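Local coordinates for protein fructose-bisphosphate aldolase (Thermus caldophilus, PDB 2FJK) that belongs to the class II fructose-bisphosphate aldolases, a family of the TIM-barrel clan, and is modelled here with 1,3-dihydroxyacetonephosphate in its pocket, at residues T61-V65 with R93-T97; S84-V88 with R117-A121; G209-V213 with A231-H235. The contacts are given in a common frame with arbitrary orientation. Residues are numbered along the deposited sequence.

Interaction 1: residues T61-V65 with R93-T97; sequences TRMVV and REGFT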
ATOM      1  N   THR A  61       0.053  -5.764 -11.071  1.00 17.75           N
ATOM      2  CA  THR A  61      -0.763  -4.559 -10.974  1.00 21.91           C
ATOM      3  C   THR A  61      -0.486  -3.755  -9.721  1.00 23.05           C
ATOM      4  O   THR A  61      -0.392  -2.533  -9.784  1.00 24.36           O
ATOM      5  CB  THR A  61      -2.287  -4.871 -11.039  1.00 22.26           C
ATOM      6  OG1 THR A  61      -2.629  -5.875 -10.073  1.00 22.78           O
ATOM      7  CG2 THR A  61      -2.669  -5.345 -12.425  1.00 23.62           C
ATOM      8  N   ARG A  62      -0.358  -4.436  -8.585  1.00 26.65           N
ATOM      9  CA  ARG A  62      -0.093  -3.759  -7.314  1.00 29.20           C
ATOM     10  C   ARG A  62       1.260  -3.066  -7.352  1.00 29.18           C
ATOM     11  O   ARG A  62       1.399  -1.928  -6.901  1.00 29.75           O
ATOM     12  CB  ARG A  62      -0.118  -4.755  -6.148  1.00 33.04           C
ATOM     13  CG  ARG A  62      -1.447  -5.510  -5.941  1.00 40.25           C
ATOM     14  CD  ARG A  62      -2.612  -4.572  -5.668  1.00 44.12           C
ATOM     15  NE  ARG A  62      -2.764  -3.605  -6.752  1.00 50.68           N
ATOM     16  CZ  ARG A  62      -3.612  -2.584  -6.743  1.00 52.21           C
ATOM     17  NH1 ARG A  62      -4.409  -2.380  -5.701  1.00 53.74           N
ATOM     18  NH2 ARG A  62      -3.647  -1.756  -7.776  1.00 51.87           N
HETATM   19  N   MSE A  63       2.256  -3.762  -7.893  1.00 27.78           N
HETATM   20  CA  MSE A  63       3.600  -3.222  -7.992  1.00 27.67           C
HETATM   21  C   MSE A  63       3.685  -2.011  -8.928  1.00 26.86           C
HETATM   22  O   MSE A  63       4.320  -1.011  -8.597  1.00 24.87           O
HETATM   23  CB  MSE A  63       4.561  -4.300  -8.483  1.00 29.39           C
HETATM   24  CG  MSE A  63       5.983  -3.795  -8.651  1.00 33.49           C
HETATM   25 SE   MSE A  63       7.119  -5.057  -9.524  1.00 36.55          SE
HETATM   26  CE  MSE A  63       7.954  -5.841  -7.998  1.00 37.10           C
ATOM     27  N   VAL A  64       3.047  -2.105 -10.090  1.00 23.12           N
ATOM     28  CA  VAL A  64       3.081  -1.010 -11.054  1.00 24.30           C
ATOM     29  C   VAL A  64       2.439   0.277 -10.508  1.00 23.16           C
ATOM     30  O   VAL A  64       2.992   1.365 -10.679  1.00 20.36           O
ATOM     31  CB  VAL A  64       2.408  -1.433 -12.382  1.00 23.93           C
ATOM     32  CG1 VAL A  64       2.276  -0.249 -13.305  1.00 29.46           C
ATOM     33  CG2 VAL A  64       3.249  -2.508 -13.060  1.00 23.74           C
ATOM     34  N   VAL A  65       1.282   0.161  -9.856  1.00 23.20           N
ATOM     35  CA  VAL A  65       0.627   1.338  -9.286  1.00 25.71           C
ATOM     36  C   VAL A  65       1.590   1.909  -8.244  1.00 26.07           C
ATOM     37  O   VAL A  65       1.935   3.091  -8.285  1.00 27.54           O
ATOM     38  CB  VAL A  65      -0.720   0.978  -8.616  1.00 28.03           C
ATOM     39  CG1 VAL A  65      -1.418   2.252  -8.110  1.00 27.70           C
ATOM     40  CG2 VAL A  65      -1.610   0.243  -9.609  1.00 28.03           C
ATOM     41  N   ARG A  93     -10.451  -1.409 -11.063  1.00 20.60           N
ATOM     42  CA  ARG A  93     -10.328  -2.067  -9.770  1.00 21.25           C
ATOM     43  C   ARG A  93      -8.871  -2.185  -9.317  1.00 23.41           C
ATOM     44  O   ARG A  93      -8.586  -2.135  -8.122  1.00 23.70           O
ATOM     45  CB  ARG A  93     -10.927  -3.466  -9.854  1.00 21.03           C
ATOM     46  CG  ARG A  93     -10.711  -4.336  -8.613  1.00 20.68           C
ATOM     47  CD  ARG A  93     -11.593  -3.889  -7.467  1.00 21.05           C
ATOM     48  NE  ARG A  93     -11.634  -4.893  -6.405  1.00 21.34           N
ATOM     49  CZ  ARG A  93     -12.348  -4.777  -5.288  1.00 18.46           C
ATOM     50  NH1 ARG A  93     -13.087  -3.698  -5.078  1.00 18.09           N
ATOM     51  NH2 ARG A  93     -12.319  -5.742  -4.381  1.00 15.40           N
ATOM     52  N   GLU A  94      -7.960  -2.357 -10.271  1.00 22.71           N
ATOM     53  CA  GLU A  94      -6.548  -2.492  -9.943  1.00 23.98           C
ATOM     54  C   GLU A  94      -5.802  -1.154  -9.930  1.00 22.87           C
ATOM     55  O   GLU A  94      -4.574  -1.127  -9.929  1.00 22.87           O
ATOM     56  CB  GLU A  94      -5.855  -3.427 -10.934  1.00 27.23           C
ATOM     57  CG  GLU A  94      -5.974  -4.901 -10.584  1.00 35.27           C
ATOM     58  CD  GLU A  94      -6.403  -5.127  -9.148  1.00 42.78           C
ATOM     59  OE1 GLU A  94      -6.607  -4.129  -8.426  1.00 46.49           O
ATOM     60  OE2 GLU A  94      -6.535  -6.300  -8.747  1.00 46.54           O
ATOM     61  N   GLY A  95      -6.542  -0.049  -9.930  1.00 20.26           N
ATOM     62  CA  GLY A  95      -5.907   1.262  -9.855  1.00 20.17           C
ATOM     63  C   GLY A  95      -5.317   1.936 -11.086  1.00 21.14           C
ATOM     64  O   GLY A  95      -4.598   2.926 -10.949  1.00 18.78           O
ATOM     65  N   PHE A  96      -5.602   1.424 -12.280  1.00 19.62           N
ATOM     66  CA  PHE A  96      -5.077   2.039 -13.488  1.00 20.66           C
ATOM     67  C   PHE A  96      -5.624   3.456 -13.573  1.00 21.09           C
ATOM     68  O   PHE A  96      -6.752   3.726 -13.155  1.00 19.29           O
ATOM     69  CB  PHE A  96      -5.478   1.231 -14.724  1.00 21.31           C
ATOM     70  CG  PHE A  96      -4.751  -0.088 -14.850  1.00 23.99           C
ATOM     71  CD1 PHE A  96      -4.485  -0.867 -13.725  1.00 24.94           C
ATOM     72  CD2 PHE A  96      -4.366  -0.567 -16.096  1.00 23.31           C
ATOM     73  CE1 PHE A  96      -3.848  -2.107 -13.841  1.00 28.16           C
ATOM     74  CE2 PHE A  96      -3.728  -1.806 -16.226  1.00 24.12           C
ATOM     75  CZ  PHE A  96      -3.469  -2.576 -15.100  1.00 24.92           C
ATOM     76  N   THR A  97      -4.817   4.358 -14.119  1.00 20.85           N
ATOM     77  CA  THR A  97      -5.205   5.758 -14.231  1.00 21.46           C
ATOM     78  C   THR A  97      -5.733   6.127 -15.613  1.00 23.41           C
ATOM     79  O   THR A  97      -6.143   7.267 -15.853  1.00 20.72           O
ATOM     80  CB  THR A  97      -4.019   6.653 -13.874  1.00 19.74           C
ATOM     81  OG1 THR A  97      -2.944   6.402 -14.785  1.00 17.88           O
ATOM     82  CG2 THR A  97      -3.559   6.352 -12.459  1.00 18.40           C
TER
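Helix 85-93 ends against one side of helix 50-68, and the turn that leaves it packs on Thr61, Arg62 and Val65. Arg93, the last helical residue, sends its side chain to a neighbour: NH1 bonds Phe96 O and Leu92 O of the second subunit. Glu94, the first residue to leave helical geometry, makes the broadest contact. Its CG lies 3.5 Å from Thr61 OG1, while its carbonyl O is 3.3 Å from Val65 CG2. Its OE1 sits over one face of the Arg62 guanidinium, 3.8 Å from NH2, a long salt bridge in which no N-H points at the oxygen. Arg62 NH2 also comes within 2.4 Å of Glu94 O, very close but at an angle too poor for a hydrogen bond. Gly95, with phi 81°, is the C-prime residue of a Schellman motif; a side chain here would jam against the preceding carbonyl and press on Arg62 and Val65. Phe96 points sideways from the backbone, but its ring comes near the helix, CE1 at the ring edge lying 3.7 Å from Thr61 CG2. Thr97 leads into strand 98-101, and its OG1 bonds Val3 O and Val77 N. The contact thus joins two successive helices of the barrel at an alpha-to-beta turn, with Val65 on Leu2 of strand 2-3 and Phe96 on Val77 of strand 75-78.

Interaction 2: residues S84-V88 with R117-A121; sequences SYESV and RVVEA
Two helical turns meet side by side: 84-88, the start of helix 85-93, and 117-121, within helix 108-124. Ser84 is extended (phi/psi -151°/178°) and forms the N-cap, with Ser87 N donating to Ser84 OG at 3.2 Å; Tyr85 to Val88 and Arg117 to Ala121 are alpha-helical. The closest CA pair across the contact is Tyr85 and Val118, 6.5 Å apart. Stacking dominates. Tyr85 (chi1 t, chi2 68°) reaches toward the other helix, and Arg117, fully extended with chi1 to chi3 all t, lays its guanidinium flat on the ring. The planes are 4° apart, and Arg117 CZ is 3.8 Å from the Tyr85 centroid, 19° off the normal, a cation-pi pair. Arg117 CD adds a CH-pi contact over the same face, also 3.8 Å from that centroid. Apolar contacts lie beside it: Val118 CG2 at the ring edge, 4.2 Å from Tyr85 CD1; Ala121 CB 3.9 Å from Tyr85 CE1; and Val88 CG1 3.9 Å from Val118 CG1, both valines in rotamer t. The polar link is a water 3.0 Å from Tyr85 OH that donates to Arg117 O at 2.8 Å. Tyr85 OH also hydrogen-bonds Tyr85 OH of the second subunit. With no direct hydrogen bond between the segments, the two barrel helices are joined by cation-pi stacking and apolar packing, while the phenol carries the contact on into the subunit interface.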
ATOM      1  N   SER A  84     -12.865  -5.885 -23.363  1.00 28.03           N
ATOM      2  CA  SER A  84     -14.259  -5.729 -22.978  1.00 28.53           C
ATOM      3  C   SER A  84     -14.514  -4.725 -21.865  1.00 28.90           C
ATOM      4  O   SER A  84     -13.591  -4.119 -21.313  1.00 30.51           O
ATOM      5  CB  SER A  84     -14.837  -7.081 -22.562  1.00 27.59           C
ATOM      6  OG  SER A  84     -14.174  -7.584 -21.413  1.00 28.80           O
ATOM      7  N   TYR A  85     -15.789  -4.555 -21.547  1.00 26.04           N
ATOM      8  CA  TYR A  85     -16.187  -3.642 -20.500  1.00 26.77           C
ATOM      9  C   TYR A  85     -15.659  -4.214 -19.187  1.00 26.12           C
ATOM     10  O   TYR A  85     -15.089  -3.494 -18.371  1.00 25.64           O
ATOM     11  CB  TYR A  85     -17.716  -3.534 -20.460  1.00 26.04           C
ATOM     12  CG  TYR A  85     -18.235  -2.551 -19.443  1.00 23.92           C
ATOM     13  CD1 TYR A  85     -18.034  -1.181 -19.604  1.00 25.35           C
ATOM     14  CD2 TYR A  85     -18.931  -2.990 -18.318  1.00 25.59           C
ATOM     15  CE1 TYR A  85     -18.514  -0.270 -18.667  1.00 24.89           C
ATOM     16  CE2 TYR A  85     -19.417  -2.090 -17.374  1.00 25.65           C
ATOM     17  CZ  TYR A  85     -19.207  -0.732 -17.556  1.00 24.40           C
ATOM     18  OH  TYR A  85     -19.705   0.158 -16.637  1.00 25.28           O
ATOM     19  N   GLU A  86     -15.840  -5.521 -19.009  1.00 25.82           N
ATOM     20  CA  GLU A  86     -15.396  -6.210 -17.804  1.00 25.61           C
ATOM     21  C   GLU A  86     -13.882  -6.133 -17.641  1.00 24.43           C
ATOM     22  O   GLU A  86     -13.368  -6.169 -16.525  1.00 23.49           O
ATOM     23  CB  GLU A  86     -15.829  -7.677 -17.848  1.00 28.28           C
ATOM     24  CG  GLU A  86     -17.265  -7.893 -18.307  1.00 34.05           C
ATOM     25  CD  GLU A  86     -17.378  -8.092 -19.812  1.00 36.98           C
ATOM     26  OE1 GLU A  86     -16.857  -9.115 -20.315  1.00 40.86           O
ATOM     27  OE2 GLU A  86     -17.986  -7.234 -20.492  1.00 35.92           O
ATOM     28  N   SER A  87     -13.174  -6.046 -18.763  1.00 24.89           N
ATOM     29  CA  SER A  87     -11.719  -5.953 -18.749  1.00 25.26           C
ATOM     30  C   SER A  87     -11.341  -4.583 -18.216  1.00 23.72           C
ATOM     31  O   SER A  87     -10.399  -4.443 -17.431  1.00 25.24           O
ATOM     32  CB  SER A  87     -11.154  -6.126 -20.162  1.00 27.19           C
ATOM     33  OG  SER A  87      -9.738  -5.988 -20.163  1.00 28.85           O
ATOM     34  N   VAL A  88     -12.079  -3.567 -18.652  1.00 20.80           N
ATOM     35  CA  VAL A  88     -11.828  -2.207 -18.200  1.00 19.50           C
ATOM     36  C   VAL A  88     -12.165  -2.096 -16.712  1.00 19.57           C
ATOM     37  O   VAL A  88     -11.474  -1.397 -15.963  1.00 19.97           O
ATOM     38  CB  VAL A  88     -12.663  -1.199 -19.014  1.00 18.96           C
ATOM     39  CG1 VAL A  88     -12.666   0.168 -18.342  1.00 17.87           C
ATOM     40  CG2 VAL A  88     -12.099  -1.102 -20.408  1.00 18.43           C
ATOM     41  N   ARG A 117     -19.654   3.705 -23.113  1.00 29.09           N
ATOM     42  CA  ARG A 117     -19.964   3.021 -21.866  1.00 29.59           C
ATOM     43  C   ARG A 117     -18.721   2.986 -20.973  1.00 28.81           C
ATOM     44  O   ARG A 117     -18.815   3.048 -19.750  1.00 26.88           O
ATOM     45  CB  ARG A 117     -20.414   1.592 -22.156  1.00 31.10           C
ATOM     46  CG  ARG A 117     -20.882   0.833 -20.933  1.00 33.25           C
ATOM     47  CD  ARG A 117     -21.106  -0.633 -21.258  1.00 35.23           C
ATOM     48  NE  ARG A 117     -21.854  -1.306 -20.201  1.00 36.77           N
ATOM     49  CZ  ARG A 117     -21.990  -2.623 -20.112  1.00 37.53           C
ATOM     50  NH1 ARG A 117     -21.424  -3.408 -21.018  1.00 38.50           N
ATOM     51  NH2 ARG A 117     -22.690  -3.154 -19.119  1.00 37.20           N
ATOM     52  N   VAL A 118     -17.557   2.877 -21.606  1.00 29.63           N
ATOM     53  CA  VAL A 118     -16.288   2.827 -20.897  1.00 28.05           C
ATOM     54  C   VAL A 118     -15.926   4.191 -20.344  1.00 26.61           C
ATOM     55  O   VAL A 118     -15.393   4.298 -19.248  1.00 28.85           O
ATOM     56  CB  VAL A 118     -15.146   2.330 -21.831  1.00 28.40           C
ATOM     57  CG1 VAL A 118     -13.782   2.616 -21.197  1.00 26.68           C
ATOM     58  CG2 VAL A 118     -15.299   0.830 -22.082  1.00 27.05           C
ATOM     59  N   VAL A 119     -16.211   5.234 -21.106  1.00 26.96           N
ATOM     60  CA  VAL A 119     -15.905   6.594 -20.675  1.00 26.43           C
ATOM     61  C   VAL A 119     -16.700   6.951 -19.430  1.00 26.05           C
ATOM     62  O   VAL A 119     -16.188   7.588 -18.512  1.00 26.54           O
ATOM     63  CB  VAL A 119     -16.229   7.630 -21.790  1.00 25.83           C
ATOM     64  CG1 VAL A 119     -16.135   9.053 -21.238  1.00 24.33           C
ATOM     65  CG2 VAL A 119     -15.265   7.463 -22.943  1.00 23.71           C
ATOM     66  N   GLU A 120     -17.958   6.538 -19.405  1.00 27.17           N
ATOM     67  CA  GLU A 120     -18.820   6.827 -18.272  1.00 28.49           C
ATOM     68  C   GLU A 120     -18.301   6.127 -17.022  1.00 28.58           C
ATOM     69  O   GLU A 120     -18.258   6.720 -15.944  1.00 27.60           O
ATOM     70  CB  GLU A 120     -20.252   6.391 -18.588  1.00 30.04           C
ATOM     71  CG  GLU A 120     -20.763   6.979 -19.900  1.00 33.96           C
ATOM     72  CD  GLU A 120     -22.180   6.548 -20.248  1.00 36.81           C
ATOM     73  OE1 GLU A 120     -22.506   5.348 -20.108  1.00 37.90           O
ATOM     74  OE2 GLU A 120     -22.965   7.415 -20.681  1.00 39.09           O
ATOM     75  N   ALA A 121     -17.892   4.869 -17.173  1.00 28.41           N
ATOM     76  CA  ALA A 121     -17.368   4.088 -16.053  1.00 27.48           C
ATOM     77  C   ALA A 121     -16.054   4.685 -15.562  1.00 26.68           C
ATOM     78  O   ALA A 121     -15.865   4.910 -14.369  1.00 27.38           O
ATOM     79  CB  ALA A 121     -17.159   2.634 -16.482  1.00 27.37           C
TER
HETATM   80  O   HOH W   1     -20.708   2.746 -17.732  1.00 30.87           O

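Interaction 3: residues G209-V213 with A231-H235; sequences GASAV and ASGIH. With 13P (1,3-dihydroxyacetonephosphate), chain E.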
ATOM      1  N   GLY A 209       1.739   0.064 -32.239  1.00 23.70           N
ATOM      2  CA  GLY A 209       2.535  -0.705 -33.176  1.00 25.26           C
ATOM      3  C   GLY A 209       3.645   0.154 -33.735  1.00 25.79           C
ATOM      4  O   GLY A 209       3.934   0.114 -34.934  1.00 25.12           O
ATOM      5  N   ALA A 210       4.288   0.916 -32.855  1.00 25.90           N
ATOM      6  CA  ALA A 210       5.336   1.827 -33.287  1.00 26.13           C
ATOM      7  C   ALA A 210       6.775   1.409 -33.041  1.00 25.66           C
ATOM      8  O   ALA A 210       7.669   2.243 -33.127  1.00 26.89           O
ATOM      9  CB  ALA A 210       5.090   3.212 -32.684  1.00 23.78           C
ATOM     10  N   SER A 211       7.021   0.137 -32.749  1.00 26.30           N
ATOM     11  CA  SER A 211       8.398  -0.301 -32.528  1.00 27.01           C
ATOM     12  C   SER A 211       9.265  -0.022 -33.764  1.00 28.02           C
ATOM     13  O   SER A 211       8.767   0.024 -34.887  1.00 27.35           O
ATOM     14  CB  SER A 211       8.454  -1.793 -32.192  1.00 26.52           C
ATOM     15  OG  SER A 211       8.295  -2.017 -30.801  1.00 28.21           O
ATOM     16  N   ALA A 212      10.564   0.151 -33.542  1.00 28.15           N
ATOM     17  CA  ALA A 212      11.509   0.434 -34.617  1.00 29.81           C
ATOM     18  C   ALA A 212      12.144  -0.856 -35.133  1.00 30.40           C
ATOM     19  O   ALA A 212      12.589  -0.929 -36.277  1.00 31.20           O
ATOM     20  CB  ALA A 212      12.600   1.404 -34.116  1.00 26.76           C
ATOM     21  N   VAL A 213      12.180  -1.871 -34.282  1.00 30.74           N
ATOM     22  CA  VAL A 213      12.753  -3.155 -34.652  1.00 32.24           C
ATOM     23  C   VAL A 213      14.090  -2.936 -35.376  1.00 32.31           C
ATOM     24  O   VAL A 213      14.278  -3.393 -36.507  1.00 29.94           O
ATOM     25  CB  VAL A 213      11.784  -3.923 -35.573  1.00 31.86           C
ATOM     26  CG1 VAL A 213      12.096  -5.409 -35.529  1.00 30.87           C
ATOM     27  CG2 VAL A 213      10.332  -3.645 -35.150  1.00 31.57           C
ATOM     28  N   ALA A 231      12.684  -8.680 -40.233  1.00 39.59           N
ATOM     29  CA  ALA A 231      12.114  -7.759 -39.269  1.00 38.37           C
ATOM     30  C   ALA A 231      12.147  -6.375 -39.884  1.00 37.78           C
ATOM     31  O   ALA A 231      13.143  -5.980 -40.489  1.00 38.33           O
ATOM     32  CB  ALA A 231      12.916  -7.783 -37.983  1.00 37.69           C
ATOM     33  N   SER A 232      11.051  -5.647 -39.739  1.00 36.12           N
ATOM     34  CA  SER A 232      10.946  -4.302 -40.281  1.00 34.97           C
ATOM     35  C   SER A 232      10.063  -3.490 -39.339  1.00 33.44           C
ATOM     36  O   SER A 232       8.925  -3.862 -39.071  1.00 33.76           O
ATOM     37  CB  SER A 232      10.330  -4.357 -41.687  1.00 35.06           C
ATOM     38  OG  SER A 232      10.207  -3.062 -42.253  1.00 33.79           O
ATOM     39  N   GLY A 233      10.595  -2.392 -38.821  1.00 32.69           N
ATOM     40  CA  GLY A 233       9.817  -1.574 -37.911  1.00 32.47           C
ATOM     41  C   GLY A 233       9.530  -0.215 -38.505  1.00 31.58           C
ATOM     42  O   GLY A 233       9.900   0.045 -39.648  1.00 31.38           O
ATOM     43  N   ILE A 234       8.873   0.649 -37.733  1.00 30.28           N
ATOM     44  CA  ILE A 234       8.539   1.990 -38.198  1.00 29.90           C
ATOM     45  C   ILE A 234       9.791   2.853 -38.186  1.00 30.62           C
ATOM     46  O   ILE A 234      10.545   2.868 -37.206  1.00 29.10           O
ATOM     47  CB  ILE A 234       7.461   2.653 -37.313  1.00 29.85           C
ATOM     48  CG1 ILE A 234       6.226   1.747 -37.201  1.00 27.61           C
ATOM     49  CG2 ILE A 234       7.074   3.998 -37.897  1.00 30.64           C
ATOM     50  CD1 ILE A 234       5.591   1.379 -38.508  1.00 28.84           C
ATOM     51  N   HIS A 235      10.012   3.564 -39.287  1.00 31.41           N
ATOM     52  CA  HIS A 235      11.179   4.421 -39.432  1.00 32.92           C
ATOM     53  C   HIS A 235      11.188   5.573 -38.431  1.00 32.32           C
ATOM     54  O   HIS A 235      10.173   6.238 -38.229  1.00 33.15           O
ATOM     55  CB  HIS A 235      11.231   4.989 -40.847  1.00 36.62           C
ATOM     56  CG  HIS A 235      12.530   5.652 -41.176  1.00 38.53           C
ATOM     57  ND1 HIS A 235      13.663   4.941 -41.508  1.00 41.13           N
ATOM     58  CD2 HIS A 235      12.888   6.957 -41.183  1.00 39.71           C
ATOM     59  CE1 HIS A 235      14.665   5.780 -41.705  1.00 40.71           C
ATOM     60  NE2 HIS A 235      14.220   7.010 -41.514  1.00 41.60           N
TER
HETATM   61  P   13P E1063       4.737  -3.152 -31.036  0.70 20.45           P
HETATM   62  O1P 13P E1063       4.621  -4.739 -31.241  0.70 21.08           O
HETATM   63  O2P 13P E1063       5.055  -2.538 -32.461  0.70 23.94           O
HETATM   64  O3P 13P E1063       5.914  -2.847 -30.059  0.70 19.39           O
HETATM   65  O1  13P E1063       3.346  -2.617 -30.438  0.70 24.31           O
HETATM   66  C1  13P E1063       3.370  -1.521 -29.525  0.70 28.71           C
HETATM   67  C2  13P E1063       1.932  -1.091 -29.379  0.70 31.40           C
HETATM   68  O2  13P E1063       1.269  -0.858 -30.387  0.70 34.55           O
HETATM   69  C3  13P E1063       1.295  -0.942 -27.999  0.70 32.96           C
HETATM   70  O3  13P E1063      -0.092  -0.644 -28.122  0.70 34.00           O
HETATM   71  O   HOH W   2       9.638   3.642 -34.216  1.00 37.87           O
HETATM   72  O   HOH W   3      12.738   1.353 -37.667  1.00 35.01           O
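Gly233 lies so close to the turn 209-213 that a CB on it would clash with Ser211 O, Ala212 O and Val213 CG2. Its CA makes a CA-H...O contact with Ala212 O at 3.3 Å and lies 3.5 Å from Val213 CG2. Val213 itself is unusual, a beta-branched residue with left-handed helical backbone angles (45°/57°), and its CG1 packs 3.5 Å from Ala231 CB. A single direct hydrogen bond joins the two loops, Ile234 N to Ser211 O at 2.9 Å, and two waters reinforce it: one donates to Ala210 O (2.6 Å) and Ile234 O (3.2 Å), the other to Ala212 O and Ile234 O (both 2.7 Å). On the far side, Ser211 binds the phosphate of 1,3-dihydroxyacetonephosphate through OG to O3P (2.6 Å) and, weakly, through N to O2P (3.3 Å). Lys182, Asp253 and Thr254 also hydrogen-bond the ligand. Loop 231-235 therefore backs a phosphate-binding loop of the kind familiar from TIM barrels. That loop follows strand 205-207 and runs into helix 215-223, where Val218 meets Val213 and Ala231, while Ile239 of helix 236-244 packs on Ala210 and Ile234.

Interactions 1 and 2 interleave along the chain in the order 61-65, 84-88, 93-97, 117-121, and they share helix 85-93: interaction 2 uses its start, interaction 1 the turn after its end. Their centres are 16 Å apart and their nearest atoms about 5 Å, without touching. Together they connect helices 50-68, 85-93 and 108-124, and both meet the second subunit. Interaction 3 follows in series, with its centre 29 Å from that of interaction 1 and 30 Å from that of interaction 2, across the centre of the chain. No other protein chain touches its segments; its 209-213 segment lines the ligand pocket. Helix packing at the subunit interface and ligand binding thus occupy separate parts of one barrel.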